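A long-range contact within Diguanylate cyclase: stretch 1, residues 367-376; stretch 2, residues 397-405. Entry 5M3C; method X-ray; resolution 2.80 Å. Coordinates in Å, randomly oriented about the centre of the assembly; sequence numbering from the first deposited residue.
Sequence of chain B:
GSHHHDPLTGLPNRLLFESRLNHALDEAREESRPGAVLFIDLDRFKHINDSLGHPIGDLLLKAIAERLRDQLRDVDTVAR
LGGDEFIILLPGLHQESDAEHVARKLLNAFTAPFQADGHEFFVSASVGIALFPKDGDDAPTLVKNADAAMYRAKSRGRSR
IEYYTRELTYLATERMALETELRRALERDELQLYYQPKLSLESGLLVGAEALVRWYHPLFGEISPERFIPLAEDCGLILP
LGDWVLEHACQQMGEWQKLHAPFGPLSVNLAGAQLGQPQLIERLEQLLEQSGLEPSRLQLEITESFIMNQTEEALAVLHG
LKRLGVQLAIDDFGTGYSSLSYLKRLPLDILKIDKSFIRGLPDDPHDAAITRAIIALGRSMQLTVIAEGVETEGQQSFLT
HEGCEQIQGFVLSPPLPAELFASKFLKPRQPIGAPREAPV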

# COMPACT_ATOMS: atom_id res chain seq x y z
N ASP B 367 22.77 -7.76 -2.42
CA ASP B 367 22.67 -7.23 -1.06
C ASP B 367 23.71 -6.15 -0.80
O ASP B 367 23.48 -5.24 -0.00
CB ASP B 367 22.81 -8.36 -0.04
CG ASP B 367 21.56 -9.20 0.10
OD1 ASP B 367 20.54 -8.87 -0.55
OD2 ASP B 367 21.58 -10.18 0.87
N ALA B 368 24.85 -6.25 -1.48
CA ALA B 368 25.89 -5.24 -1.36
C ALA B 368 25.43 -3.93 -2.00
O ALA B 368 25.54 -2.86 -1.39
CB ALA B 368 27.17 -5.72 -2.03
N ALA B 369 24.90 -4.03 -3.21
CA ALA B 369 24.43 -2.86 -3.96
C ALA B 369 23.38 -2.08 -3.18
O ALA B 369 23.45 -0.85 -3.07
CB ALA B 369 23.87 -3.29 -5.30
N ILE B 370 22.41 -2.81 -2.63
CA ILE B 370 21.34 -2.20 -1.86
C ILE B 370 21.85 -1.56 -0.58
O ILE B 370 21.47 -0.45 -0.25
CB ILE B 370 20.27 -3.24 -1.48
CG1 ILE B 370 19.70 -3.90 -2.74
CG2 ILE B 370 19.15 -2.59 -0.68
CD1 ILE B 370 19.29 -2.92 -3.82
N THR B 371 22.71 -2.27 0.14
CA THR B 371 23.28 -1.73 1.38
C THR B 371 24.09 -0.48 1.07
O THR B 371 24.04 0.50 1.80
CB THR B 371 24.18 -2.76 2.09
OG1 THR B 371 23.42 -3.95 2.37
CG2 THR B 371 24.72 -2.19 3.39
N ARG B 372 24.82 -0.52 -0.04
CA ARG B 372 25.63 0.61 -0.47
C ARG B 372 24.72 1.77 -0.88
O ARG B 372 25.04 2.94 -0.66
CB ARG B 372 26.53 0.18 -1.64
CG ARG B 372 27.92 0.81 -1.66
CD ARG B 372 28.94 -0.17 -2.22
NE ARG B 372 28.37 -1.00 -3.29
CZ ARG B 372 28.83 -2.20 -3.64
NH1 ARG B 372 29.87 -2.73 -3.01
NH2 ARG B 372 28.23 -2.88 -4.61
N ALA B 373 23.58 1.43 -1.46
CA ALA B 373 22.59 2.43 -1.87
C ALA B 373 21.94 3.10 -0.66
O ALA B 373 21.84 4.32 -0.59
CB ALA B 373 21.53 1.80 -2.75
N ILE B 374 21.49 2.28 0.29
CA ILE B 374 20.82 2.78 1.48
C ILE B 374 21.71 3.73 2.28
O ILE B 374 21.23 4.73 2.80
CB ILE B 374 20.40 1.62 2.40
CG1 ILE B 374 19.35 0.75 1.71
CG2 ILE B 374 19.84 2.15 3.71
CD1 ILE B 374 18.99 -0.50 2.49
N ILE B 375 23.00 3.40 2.38
CA ILE B 375 23.94 4.26 3.10
C ILE B 375 24.02 5.61 2.41
O ILE B 375 23.88 6.66 3.05
CB ILE B 375 25.34 3.62 3.17
CG1 ILE B 375 25.31 2.38 4.07
CG2 ILE B 375 26.36 4.63 3.71
CD1 ILE B 375 26.53 1.49 3.93
N ALA B 376 24.24 5.59 1.10
CA ALA B 376 24.30 6.81 0.30
C ALA B 376 23.01 7.61 0.44
O ALA B 376 23.02 8.84 0.49
CB ALA B 376 24.56 6.47 -1.16
N SER B 397 33.35 -5.83 8.40
CA SER B 397 34.42 -5.27 7.58
C SER B 397 33.81 -4.48 6.42
O SER B 397 34.03 -3.27 6.30
CB SER B 397 35.33 -6.38 7.04
OG SER B 397 36.02 -7.04 8.08
N PHE B 398 33.04 -5.16 5.59
CA PHE B 398 32.37 -4.54 4.45
C PHE B 398 31.75 -3.21 4.84
O PHE B 398 32.06 -2.17 4.26
CB PHE B 398 31.27 -5.47 3.92
CG PHE B 398 30.50 -4.91 2.76
CD1 PHE B 398 29.55 -3.92 2.95
CD2 PHE B 398 30.71 -5.39 1.47
CE1 PHE B 398 28.83 -3.41 1.88
CE2 PHE B 398 29.99 -4.89 0.40
CZ PHE B 398 29.06 -3.90 0.61
N LEU B 399 30.87 -3.24 5.84
CA LEU B 399 30.14 -2.06 6.28
C LEU B 399 31.07 -0.88 6.57
O LEU B 399 30.67 0.27 6.43
CB LEU B 399 29.29 -2.39 7.51
CG LEU B 399 28.09 -3.30 7.24
CD1 LEU B 399 27.53 -3.85 8.54
CD2 LEU B 399 27.02 -2.58 6.45
N THR B 400 32.30 -1.17 6.98
CA THR B 400 33.25 -0.11 7.33
C THR B 400 33.90 0.51 6.09
O THR B 400 34.09 1.72 6.03
CB THR B 400 34.34 -0.62 8.29
OG1 THR B 400 33.74 -1.38 9.34
CG2 THR B 400 35.12 0.55 8.88
N HIS B 401 34.24 -0.33 5.12
CA HIS B 401 34.83 0.15 3.87
C HIS B 401 33.80 0.87 3.01
O HIS B 401 34.16 1.58 2.07
CB HIS B 401 35.43 -1.02 3.07
CG HIS B 401 36.53 -1.75 3.78
ND1 HIS B 401 37.78 -1.21 3.98
CD2 HIS B 401 36.56 -2.99 4.32
CE1 HIS B 401 38.53 -2.08 4.63
NE2 HIS B 401 37.82 -3.17 4.85
N GLU B 402 32.52 0.68 3.33
CA GLU B 402 31.44 1.29 2.56
C GLU B 402 30.80 2.47 3.30
O GLU B 402 29.77 3.00 2.88
CB GLU B 402 30.37 0.25 2.23
CG GLU B 402 30.88 -0.91 1.39
CD GLU B 402 31.39 -0.47 0.03
OE1 GLU B 402 32.08 -1.27 -0.64
OE2 GLU B 402 31.09 0.68 -0.38
N GLY B 403 31.42 2.88 4.40
CA GLY B 403 31.04 4.11 5.09
C GLY B 403 29.83 4.01 6.00
O GLY B 403 29.24 5.03 6.36
N CYS B 404 29.45 2.79 6.38
CA CYS B 404 28.32 2.61 7.29
C CYS B 404 28.69 3.13 8.68
O CYS B 404 29.67 2.68 9.28
CB CYS B 404 27.90 1.14 7.37
SG CYS B 404 26.33 0.87 8.24
N GLU B 405 27.91 4.08 9.18
CA GLU B 405 28.24 4.78 10.42
C GLU B 405 28.20 3.88 11.65
O GLU B 405 29.20 3.73 12.36
CB GLU B 405 27.30 5.97 10.61
CG GLU B 405 27.67 6.88 11.79
CD GLU B 405 26.77 8.10 11.89
OE1 GLU B 405 26.85 8.81 12.91
OE2 GLU B 405 25.99 8.35 10.95

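Stretch 1 is helical throughout, part of a longer helix, while stretch 2 is the last part of a helix, through His401, followed by a turn. The two helix axes run in broadly the same direction, 43° apart, and come no closer than 11.1 Å. The backbones draw together toward the C-terminal end: the CA atoms of Ala368 and Phe398 lie 8.7 Å apart, those of Ile375 and Cys404 only 6.3 Å. No hydrogen bond crosses the contact, so side-chain packing and one salt bridge hold it.

Ser397 takes no part. Phe398 points toward stretch 1, and its t rotamer carries the ring across the wide gap, where CZ rests 3.7 Å from Ala368 CB. A long aromatic side chain thus meets a short methyl. The same ring tip lies 3.9 Å from Arg372 NH1 (measured from Phe398 CZ), in an oblique approach. Leu399 leaves its backbone sideways, but its end reaches nearer, bringing CD2 to 3.8 Å from Thr371 CG2. Thr371 can offer this methyl in a buried place because its hydroxyl is satisfied within its own helix: OG1 donates to Asp367 O at 2.7 Å.

Thr400 and His401 are out of reach. At Glu402 the chain leaves helical geometry, and its carboxylate forms a salt bridge with Arg372, OE1 to NH1 at 3.6 Å, with OE1 near the guanidinium plane. The aliphatic part of the arginine is close as well, CD being 3.0 Å from Glu402 OE2. Gly403 adopts a positive phi of 80°, which favours glycine, and its O lies 3.9 Å from Ile375 CG2. The turn is secured by Cys404 N donating to Leu399 O at 2.8 Å. Finally, Cys404 CB packs 3.7 Å from Ile375 CD1, so the branched isoleucine, pointing toward stretch 2, fills the narrower end with apolar surface.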